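Local coordinates for glutamine aminotransferase class-II domain protein (Ruegeria pomeroyi, PDB 3MDN) that probably hydrolyses glutamine to release ammonia, as a class-II glutamine amidotransferase domain of the Ntn-hydrolase superfamily, at residues Ala7-Thr12 / His217-Trp222; Gly47-Asp52 / Cys101-Ala106; Arg107-Met112 / Ala189-Gly194. All blocks are in the same frame, centred on the assembly; numbering follows the deposited sequence.

Strand 6-10 near the N terminus opens the widest loop, which closes only when 217-222 returns beside it in interaction 1. The other two contacts are nested inside and lie in series. Interaction 2 brings 101-106 back to 47-52; the chain then turns directly into 107-112, and interaction 3 closes the next loop at 189-194. Interaction 1 joins neighbouring strands of one large antiparallel sheet, interaction 3 does so in the second large sheet, and interaction 2 crosses from the first to the second. The centres of interactions 2 and 3 are about 7 Å apart, and Tyr51 OH of one hydrogen-bonds Arg108 O of the other. Met112 CE touches Ala7 O, bringing interactions 1 and 3 together.

Interaction 1. Residues Ala7-Thr12 / His217-Trp222; sequences AAYHGT and HARQGW
Tyr9 holds CG anti to its backbone N (chi1 179°), and its ring runs beside the backbone of Gly221 and Trp222; Thr12 keeps OG1 beside its own N (chi1 -60°), which puts the hydroxyl next to that N-H, and both meet Gln220 O. This oxygen is gripped twice, by Thr12 N at 2.9 Å and by Thr12 OG1 at 3.1 Å, the hydroxyl lying on a lone pair in the carbonyl plane. Along the Tyr9 ring, CD1 meets Trp222 O at 3.3 Å, while OH reaches past Gly221 CA (3.5 Å) and gives a hydrogen bond to Thr12 O at 2.7 Å, again on a lone pair. A phenylalanine in place of Tyr9 would probably leave Thr12 O without this donor, the corner at Gly11 and Thr12 then resting on the bonds to Gln220 O. His10 and Trp222 form an antiparallel hydrogen-bonded pair, Trp222 N to His10 O at 2.7 Å. Next to it the CA atoms of Gly11 and Gly221 approach to 3.6 Å, too close for a CB on either residue. Gln220 and Gly221 together face Ser216 in a G1 beta bulge. The contact lies where strand 6-10 runs antiparallel to 221-225; Phe84 of strand 84-87 bonds the backbone of Tyr9 in the same sheet, and Ile247 of strand 243-248, in the second large sheet, packs against His10 and Trp222.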
loop_
_atom_site.group_PDB
_atom_site.type_symbol
_atom_site.label_atom_id
_atom_site.label_comp_id
_atom_site.label_asym_id
_atom_site.label_seq_id
_atom_site.Cartn_x
_atom_site.Cartn_y
_atom_site.Cartn_z
ATOM N N ALA D 7 17.028 6.229 -14.226
ATOM C CA ALA D 7 18.322 5.641 -14.546
ATOM C C ALA D 7 18.187 4.294 -15.248
ATOM O O ALA D 7 17.291 3.500 -14.928
ATOM C CB ALA D 7 19.176 5.505 -13.300
ATOM N N ALA D 8 19.080 4.042 -16.202
ATOM C CA ALA D 8 19.096 2.795 -16.958
ATOM C C ALA D 8 20.504 2.216 -17.016
ATOM O O ALA D 8 21.496 2.949 -16.963
ATOM C CB ALA D 8 18.529 2.994 -18.378
ATOM N N TYR D 9 20.595 0.899 -17.157
ATOM C CA TYR D 9 21.884 0.240 -17.133
ATOM C C TYR D 9 21.969 -0.879 -18.163
ATOM O O TYR D 9 21.011 -1.610 -18.369
ATOM C CB TYR D 9 22.196 -0.256 -15.723
ATOM C CG TYR D 9 23.528 -0.968 -15.626
ATOM C CD1 TYR D 9 24.713 -0.253 -15.509
ATOM C CD2 TYR D 9 23.601 -2.374 -15.654
ATOM C CE1 TYR D 9 25.969 -0.906 -15.427
ATOM C CE2 TYR D 9 24.856 -3.037 -15.587
ATOM C CZ TYR D 9 26.032 -2.273 -15.480
ATOM O OH TYR D 9 27.247 -2.891 -15.383
ATOM N N HIS D 10 23.121 -0.978 -18.821
ATOM C CA HIS D 10 23.391 -2.035 -19.801
ATOM C C HIS D 10 24.888 -2.450 -19.715
ATOM O O HIS D 10 25.787 -1.640 -20.004
ATOM C CB HIS D 10 23.022 -1.514 -21.192
ATOM C CG HIS D 10 23.087 -2.542 -22.280
ATOM N ND1 HIS D 10 24.261 -3.149 -22.662
ATOM C CD2 HIS D 10 22.135 -3.022 -23.114
ATOM C CE1 HIS D 10 24.022 -3.999 -23.646
ATOM N NE2 HIS D 10 22.734 -3.953 -23.928
ATOM N N GLY D 11 25.148 -3.681 -19.259
ATOM C CA GLY D 11 26.511 -4.206 -19.135
ATOM C C GLY D 11 26.604 -5.448 -18.243
ATOM O O GLY D 11 25.639 -6.216 -18.098
ATOM N N THR D 12 27.773 -5.653 -17.638
ATOM C CA THR D 12 27.941 -6.731 -16.656
ATOM C C THR D 12 26.903 -6.607 -15.518
ATOM O O THR D 12 26.713 -5.505 -15.007
ATOM C CB THR D 12 29.356 -6.676 -16.065
ATOM O OG1 THR D 12 30.282 -6.828 -17.130
ATOM C CG2 THR D 12 29.590 -7.777 -15.069
ATOM N N HIS D 217 33.713 1.918 -15.663
ATOM C CA HIS D 217 34.759 0.900 -15.579
ATOM C C HIS D 217 34.674 0.133 -14.286
ATOM O O HIS D 217 35.044 -1.028 -14.235
ATOM C CB HIS D 217 36.121 1.565 -15.713
ATOM C CG HIS D 217 36.309 2.267 -17.018
ATOM N ND1 HIS D 217 36.770 1.623 -18.145
ATOM C CD2 HIS D 217 36.074 3.551 -17.379
ATOM C CE1 HIS D 217 36.832 2.488 -19.142
ATOM N NE2 HIS D 217 36.411 3.663 -18.706
ATOM N N ALA D 218 34.209 0.789 -13.230
ATOM C CA ALA D 218 33.937 0.104 -11.961
ATOM C C ALA D 218 32.738 -0.897 -12.024
ATOM O O ALA D 218 32.775 -1.991 -11.446
ATOM C CB ALA D 218 33.745 1.138 -10.839
ATOM N N ARG D 219 31.676 -0.546 -12.745
ATOM C CA ARG D 219 30.575 -1.510 -12.921
ATOM C C ARG D 219 30.837 -2.427 -14.128
ATOM O O ARG D 219 30.343 -3.560 -14.166
ATOM C CB ARG D 219 29.211 -0.807 -13.091
ATOM C CG ARG D 219 28.664 -0.120 -11.829
ATOM C CD ARG D 219 27.647 1.018 -12.192
ATOM N NE ARG D 219 27.212 1.778 -11.013
ATOM C CZ ARG D 219 27.298 3.104 -10.879
ATOM N NH1 ARG D 219 27.779 3.856 -11.864
ATOM N NH2 ARG D 219 26.891 3.690 -9.755
ATOM N N GLN D 220 31.587 -1.925 -15.118
ATOM C CA GLN D 220 31.766 -2.631 -16.413
ATOM C C GLN D 220 30.437 -2.722 -17.218
ATOM O O GLN D 220 29.997 -3.782 -17.647
ATOM C CB GLN D 220 32.477 -3.987 -16.198
ATOM C CG GLN D 220 33.739 -3.783 -15.343
ATOM C CD GLN D 220 34.628 -5.004 -15.188
ATOM O OE1 GLN D 220 34.205 -6.038 -14.679
ATOM N NE2 GLN D 220 35.881 -4.874 -15.610
ATOM N N GLY D 221 29.827 -1.558 -17.421
ATOM C CA GLY D 221 28.635 -1.411 -18.224
ATOM C C GLY D 221 28.268 0.072 -18.309
ATOM O O GLY D 221 28.843 0.911 -17.614
ATOM N N TRP D 222 27.297 0.388 -19.158
ATOM C CA TRP D 222 26.848 1.766 -19.396
ATOM C C TRP D 222 25.680 2.191 -18.506
ATOM O O TRP D 222 24.708 1.451 -18.348
ATOM C CB TRP D 222 26.393 1.888 -20.849
ATOM C CG TRP D 222 27.506 1.704 -21.846
ATOM C CD1 TRP D 222 27.962 0.530 -22.352
ATOM C CD2 TRP D 222 28.291 2.736 -22.456
ATOM N NE1 TRP D 222 28.991 0.748 -23.227
ATOM C CE2 TRP D 222 29.212 2.099 -23.326
ATOM C CE3 TRP D 222 28.304 4.134 -22.361
ATOM C CZ2 TRP D 222 30.142 2.818 -24.109
ATOM C CZ3 TRP D 222 29.266 4.864 -23.147
ATOM C CH2 TRP D 222 30.151 4.197 -24.008
#

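Interaction 2. Residues Gly47-Asp52 / Cys101-Ala106; sequences GVAWYD and CHPFAA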
loop_
_atom_site.group_PDB
_atom_site.type_symbol
_atom_site.label_atom_id
_atom_site.label_comp_id
_atom_site.label_asym_id
_atom_site.label_seq_id
_atom_site.Cartn_x
_atom_site.Cartn_y
_atom_site.Cartn_z
ATOM N N GLY D 47 9.634 2.484 -9.440
ATOM C CA GLY D 47 9.466 1.485 -10.471
ATOM C C GLY D 47 10.790 1.001 -11.023
ATOM O O GLY D 47 11.718 1.785 -11.256
ATOM N N VAL D 48 10.882 -0.303 -11.242
ATOM C CA VAL D 48 12.050 -0.869 -11.890
ATOM C C VAL D 48 11.564 -1.945 -12.853
ATOM O O VAL D 48 10.628 -2.691 -12.549
ATOM C CB VAL D 48 13.109 -1.430 -10.875
ATOM C CG1 VAL D 48 12.548 -2.580 -10.070
ATOM C CG2 VAL D 48 14.354 -1.877 -11.613
ATOM N N ALA D 49 12.171 -1.966 -14.037
ATOM C CA ALA D 49 12.008 -3.041 -14.997
ATOM C C ALA D 49 13.372 -3.694 -15.212
ATOM O O ALA D 49 14.332 -2.989 -15.465
ATOM C CB ALA D 49 11.444 -2.487 -16.343
ATOM N N TRP D 50 13.484 -5.019 -15.090
ATOM C CA TRP D 50 14.820 -5.632 -15.233
ATOM C C TRP D 50 14.755 -6.951 -15.992
ATOM O O TRP D 50 13.754 -7.663 -15.924
ATOM C CB TRP D 50 15.507 -5.827 -13.855
ATOM C CG TRP D 50 15.032 -7.072 -13.096
ATOM C CD1 TRP D 50 15.620 -8.302 -13.093
ATOM C CD2 TRP D 50 13.873 -7.175 -12.271
ATOM N NE1 TRP D 50 14.887 -9.179 -12.321
ATOM C CE2 TRP D 50 13.811 -8.511 -11.797
ATOM C CE3 TRP D 50 12.866 -6.281 -11.896
ATOM C CZ2 TRP D 50 12.796 -8.961 -10.942
ATOM C CZ3 TRP D 50 11.836 -6.739 -11.037
ATOM C CH2 TRP D 50 11.815 -8.057 -10.583
ATOM N N TYR D 51 15.832 -7.281 -16.692
ATOM C CA TYR D 51 15.935 -8.549 -17.399
ATOM C C TYR D 51 16.920 -9.434 -16.661
ATOM O O TYR D 51 18.005 -9.001 -16.243
ATOM C CB TYR D 51 16.447 -8.363 -18.861
ATOM C CG TYR D 51 15.507 -7.550 -19.717
ATOM C CD1 TYR D 51 15.639 -6.166 -19.796
ATOM C CD2 TYR D 51 14.484 -8.166 -20.442
ATOM C CE1 TYR D 51 14.760 -5.408 -20.566
ATOM C CE2 TYR D 51 13.618 -7.422 -21.226
ATOM C CZ TYR D 51 13.762 -6.045 -21.285
ATOM O OH TYR D 51 12.894 -5.291 -22.024
ATOM N N ASP D 52 16.591 -10.697 -16.593
ATOM C CA ASP D 52 17.413 -11.636 -15.891
ATOM C C ASP D 52 17.264 -12.926 -16.662
ATOM O O ASP D 52 17.937 -13.126 -17.670
ATOM C CB ASP D 52 16.882 -11.806 -14.452
ATOM C CG ASP D 52 17.825 -12.632 -13.558
ATOM O OD1 ASP D 52 18.918 -13.037 -14.031
ATOM O OD2 ASP D 52 17.477 -12.873 -12.382
ATOM N N CYS D 101 2.513 4.577 -13.125
ATOM C CA CYS D 101 3.955 4.599 -12.810
ATOM C C CYS D 101 4.794 3.973 -13.925
ATOM O O CYS D 101 4.372 3.006 -14.549
ATOM C CB CYS D 101 4.240 3.867 -11.482
ATOM S SG CYS D 101 3.608 4.705 -9.996
ATOM N N HIS D 102 5.983 4.512 -14.176
ATOM C CA HIS D 102 6.870 3.888 -15.165
ATOM C C HIS D 102 7.741 2.910 -14.391
ATOM O O HIS D 102 7.720 2.904 -13.163
ATOM C CB HIS D 102 7.738 4.907 -15.848
ATOM C CG HIS D 102 7.002 6.063 -16.457
ATOM N ND1 HIS D 102 6.018 6.775 -15.789
ATOM C CD2 HIS D 102 7.156 6.670 -17.654
ATOM C CE1 HIS D 102 5.587 7.758 -16.557
ATOM N NE2 HIS D 102 6.276 7.728 -17.685
ATOM N N PRO D 103 8.441 2.016 -15.080
ATOM C CA PRO D 103 8.345 1.709 -16.490
ATOM C C PRO D 103 7.025 1.025 -16.823
ATOM O O PRO D 103 6.274 0.645 -15.913
ATOM C CB PRO D 103 9.507 0.735 -16.716
ATOM C CG PRO D 103 10.386 0.891 -15.518
ATOM C CD PRO D 103 9.442 1.171 -14.415
ATOM N N PHE D 104 6.744 0.964 -18.120
ATOM C CA PHE D 104 5.686 0.177 -18.729
ATOM C C PHE D 104 6.344 -1.008 -19.457
ATOM O O PHE D 104 7.517 -0.969 -19.799
ATOM C CB PHE D 104 4.882 1.048 -19.700
ATOM C CG PHE D 104 4.236 2.258 -19.032
ATOM C CD1 PHE D 104 3.043 2.117 -18.315
ATOM C CD2 PHE D 104 4.847 3.518 -19.077
ATOM C CE1 PHE D 104 2.448 3.214 -17.686
ATOM C CE2 PHE D 104 4.262 4.614 -18.462
ATOM C CZ PHE D 104 3.053 4.458 -17.762
ATOM N N ALA D 105 5.613 -2.098 -19.634
ATOM C CA ALA D 105 6.200 -3.269 -20.273
ATOM C C ALA D 105 5.113 -3.961 -21.045
ATOM O O ALA D 105 3.965 -4.003 -20.603
ATOM C CB ALA D 105 6.775 -4.236 -19.207
ATOM N N ALA D 106 5.473 -4.504 -22.195
ATOM C CA ALA D 106 4.551 -5.332 -22.954
ATOM C C ALA D 106 5.425 -6.231 -23.816
ATOM O O ALA D 106 6.345 -5.741 -24.471
ATOM C CB ALA D 106 3.615 -4.470 -23.799
#
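Pro103 brings its ring down on Gly47, Val48 and Ala49, and its three methylene carbons carry most of the contact. From the backbone outward, CB lies 3.8 Å from Ala49 CB. CG, the next atom, makes the closest apolar touch, 3.6 Å from that same Ala49 CB, and also reaches Ala49 N. CD, which closes the ring onto the proline nitrogen, rests over the peptide between the first two residues, 3.7 Å from Gly47 C and 3.8 Å from Val48 N. The ring therefore lies along three residues, Gly47 to Ala49, rather than pressing on one methyl. The peptide bond before Pro103 is cis, which places His102 O on the same side as Pro103 CD, so that both look toward the strand. His102 O takes a nearly straight CA-H...O contact from Gly47 CA, 3.5 Å long with 173° at the hydrogen. A CB on Gly47 would run into this oxygen. Behind the proline, Phe104 sets CE2 over the centre of the His102 ring, whose NE2 is hydrogen-bonded to Ser145 OG of helix 144-154. Strand 47-51 already spends backbone bonds within its own sheet, Gly47 with His87 and Ala49 with Leu85. Cys110 of strand 109-114 also packs on Ala49, so the contact belongs to the layer between the two sheets, consistent with the sandwich of the Ntn-hydrolase fold. With no hydrogen bond or salt bridge between 47-52 and 101-106, shape and van der Waals contact of the proline ring with a methyl and a peptide hold it, the C-H...O approach being its one directional element.

Interaction 3. Residues Arg107-Met112 / Ala189-Gly194; sequences RRWCFM and AAFSDG
Phe111 and Phe191 sit opposite each other in an antiparallel strand pair, 109-112 against 189-192, inside one of the two sheets that face each other in this Ntn-hydrolase-like sandwich. Theirs is a non-hydrogen-bonded position, flanked by the hydrogen-bonded pairs Cys110-Ser192 and Met112-Ala190; Met112 N reaches Ala190 O at 2.9 Å, nearly along the C=O axis. Phe111 turns CG anti to its N (chi1 -179°) and lies side by side with Phe191, both pointing the same way: Phe111 CD2 is 3.5 Å from Phe191 CB, and the ring planes are tilted by 36°. On the other face of the sheet, toward Leu85 and Trp6, the selenomethionine Met112 sets CE 4.0 Å from Ala190 CB. Just past the end of strand 189-192, Asp193 CB lies over the face of the six-membered ring of Trp109 in a CH-pi contact, 3.5 Å from the centroid and 14° off the normal. Asp193 OD1 itself turns to the backbone N of Gln195 and Thr196. Arg108, bent at chi3, hydrogen-bonds Asp193 O from NH2 at 3.1 Å, the donor standing above the carbonyl plane; NE adds a weak second bond. Asp193 OD2 is 4.2 Å from Arg108 NH2, where the opposite charges would probably attract, though the oxygen lies well out of the guanidinium plane and no N-H points at it. Gly194, at a positive phi, closes the segment in an ST turn, its N giving a hydrogen bond to Ser192 OG at 2.9 Å.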
loop_
_atom_site.group_PDB
_atom_site.type_symbol
_atom_site.label_atom_id
_atom_site.label_comp_id
_atom_site.label_asym_id
_atom_site.label_seq_id
_atom_site.Cartn_x
_atom_site.Cartn_y
_atom_site.Cartn_z
ATOM N N ARG D 107 5.161 -7.536 -23.776
ATOM C CA ARG D 107 6.001 -8.521 -24.455
ATOM C C ARG D 107 7.469 -8.427 -24.002
ATOM O O ARG D 107 7.727 -8.412 -22.812
ATOM C CB ARG D 107 5.883 -8.334 -25.967
ATOM C CG ARG D 107 4.468 -8.576 -26.439
ATOM C CD ARG D 107 4.316 -8.244 -27.899
ATOM N NE ARG D 107 2.907 -8.402 -28.255
ATOM C CZ ARG D 107 2.427 -8.267 -29.480
ATOM N NH1 ARG D 107 3.258 -7.966 -30.485
ATOM N NH2 ARG D 107 1.125 -8.433 -29.696
ATOM N N ARG D 108 8.421 -8.347 -24.938
ATOM C CA ARG D 108 9.855 -8.244 -24.577
ATOM C C ARG D 108 10.339 -6.829 -24.177
ATOM O O ARG D 108 11.489 -6.668 -23.688
ATOM C CB ARG D 108 10.774 -8.751 -25.720
ATOM C CG ARG D 108 10.653 -10.239 -26.132
ATOM C CD ARG D 108 11.583 -10.555 -27.352
ATOM N NE ARG D 108 12.902 -9.932 -27.163
ATOM C CZ ARG D 108 13.881 -9.867 -28.074
ATOM N NH1 ARG D 108 13.720 -10.397 -29.288
ATOM N NH2 ARG D 108 15.029 -9.267 -27.767
ATOM N N TRP D 109 9.487 -5.823 -24.395
ATOM C CA TRP D 109 9.902 -4.409 -24.345
ATOM C C TRP D 109 9.481 -3.707 -23.053
ATOM O O TRP D 109 8.448 -4.053 -22.472
ATOM C CB TRP D 109 9.297 -3.642 -25.519
ATOM C CG TRP D 109 9.890 -4.016 -26.822
ATOM C CD1 TRP D 109 9.579 -5.092 -27.601
ATOM C CD2 TRP D 109 10.937 -3.307 -27.507
ATOM N NE1 TRP D 109 10.363 -5.090 -28.754
ATOM C CE2 TRP D 109 11.207 -4.007 -28.711
ATOM C CE3 TRP D 109 11.685 -2.173 -27.202
ATOM C CZ2 TRP D 109 12.180 -3.591 -29.616
ATOM C CZ3 TRP D 109 12.656 -1.753 -28.098
ATOM C CH2 TRP D 109 12.897 -2.464 -29.302
ATOM N N CYS D 110 10.292 -2.754 -22.604
ATOM C CA CYS D 110 9.895 -1.899 -21.495
ATOM C C CYS D 110 10.293 -0.499 -21.831
ATOM O O CYS D 110 11.082 -0.295 -22.747
ATOM C CB CYS D 110 10.518 -2.336 -20.166
ATOM S SG CYS D 110 12.313 -2.430 -20.152
ATOM N N PHE D 111 9.775 0.470 -21.090
ATOM C CA PHE D 111 9.793 1.844 -21.562
ATOM C C PHE D 111 9.493 2.787 -20.408
ATOM O O PHE D 111 8.647 2.501 -19.579
ATOM C CB PHE D 111 8.710 1.960 -22.648
ATOM C CG PHE D 111 8.590 3.322 -23.281
ATOM C CD1 PHE D 111 7.820 4.310 -22.689
ATOM C CD2 PHE D 111 9.216 3.589 -24.489
ATOM C CE1 PHE D 111 7.697 5.552 -23.274
ATOM C CE2 PHE D 111 9.102 4.829 -25.094
ATOM C CZ PHE D 111 8.345 5.817 -24.481
HETATM N N MSE D 112 10.210 3.889 -20.340
HETATM C CA MSE D 112 9.901 4.966 -19.399
HETATM C C MSE D 112 10.209 6.337 -20.020
HETATM O O MSE D 112 11.031 6.446 -20.935
HETATM C CB MSE D 112 10.631 4.779 -18.071
HETATM C CG MSE D 112 12.115 4.707 -18.156
HETATM SE SE MSE D 112 12.841 4.424 -16.366
HETATM C CE MSE D 112 14.724 4.346 -16.963
ATOM N N ALA D 189 13.266 9.613 -22.972
ATOM C CA ALA D 189 12.729 8.269 -22.738
ATOM C C ALA D 189 13.875 7.275 -22.774
ATOM O O ALA D 189 14.873 7.502 -23.490
ATOM C CB ALA D 189 11.732 7.918 -23.826
ATOM N N ALA D 190 13.733 6.189 -22.013
ATOM C CA ALA D 190 14.627 5.019 -22.114
ATOM C C ALA D 190 13.781 3.805 -22.346
ATOM O O ALA D 190 12.644 3.728 -21.856
ATOM C CB ALA D 190 15.463 4.838 -20.841
ATOM N N PHE D 191 14.294 2.858 -23.114
ATOM C CA PHE D 191 13.496 1.710 -23.512
ATOM C C PHE D 191 14.407 0.574 -24.003
ATOM O O PHE D 191 15.524 0.829 -24.392
ATOM C CB PHE D 191 12.379 2.075 -24.515
ATOM C CG PHE D 191 12.848 2.797 -25.756
ATOM C CD1 PHE D 191 13.133 4.159 -25.734
ATOM C CD2 PHE D 191 12.978 2.119 -26.963
ATOM C CE1 PHE D 191 13.575 4.812 -26.886
ATOM C CE2 PHE D 191 13.414 2.771 -28.116
ATOM C CZ PHE D 191 13.686 4.108 -28.091
ATOM N N SER D 192 13.937 -0.677 -23.912
ATOM C CA SER D 192 14.776 -1.868 -24.188
ATOM C C SER D 192 13.958 -3.021 -24.700
ATOM O O SER D 192 12.753 -3.149 -24.382
ATOM C CB SER D 192 15.486 -2.341 -22.907
ATOM O OG SER D 192 16.422 -3.395 -23.169
ATOM N N ASP D 193 14.609 -3.906 -25.443
ATOM C CA ASP D 193 13.978 -5.167 -25.844
ATOM C C ASP D 193 14.629 -6.290 -25.080
ATOM O O ASP D 193 14.413 -7.444 -25.383
ATOM C CB ASP D 193 14.117 -5.416 -27.355
ATOM C CG ASP D 193 15.569 -5.314 -27.841
ATOM O OD1 ASP D 193 16.495 -5.217 -26.992
ATOM O OD2 ASP D 193 15.789 -5.313 -29.072
ATOM N N GLY D 194 15.447 -5.956 -24.089
ATOM C CA GLY D 194 16.129 -6.986 -23.323
ATOM C C GLY D 194 17.469 -7.403 -23.888
ATOM O O GLY D 194 18.169 -8.189 -23.264
#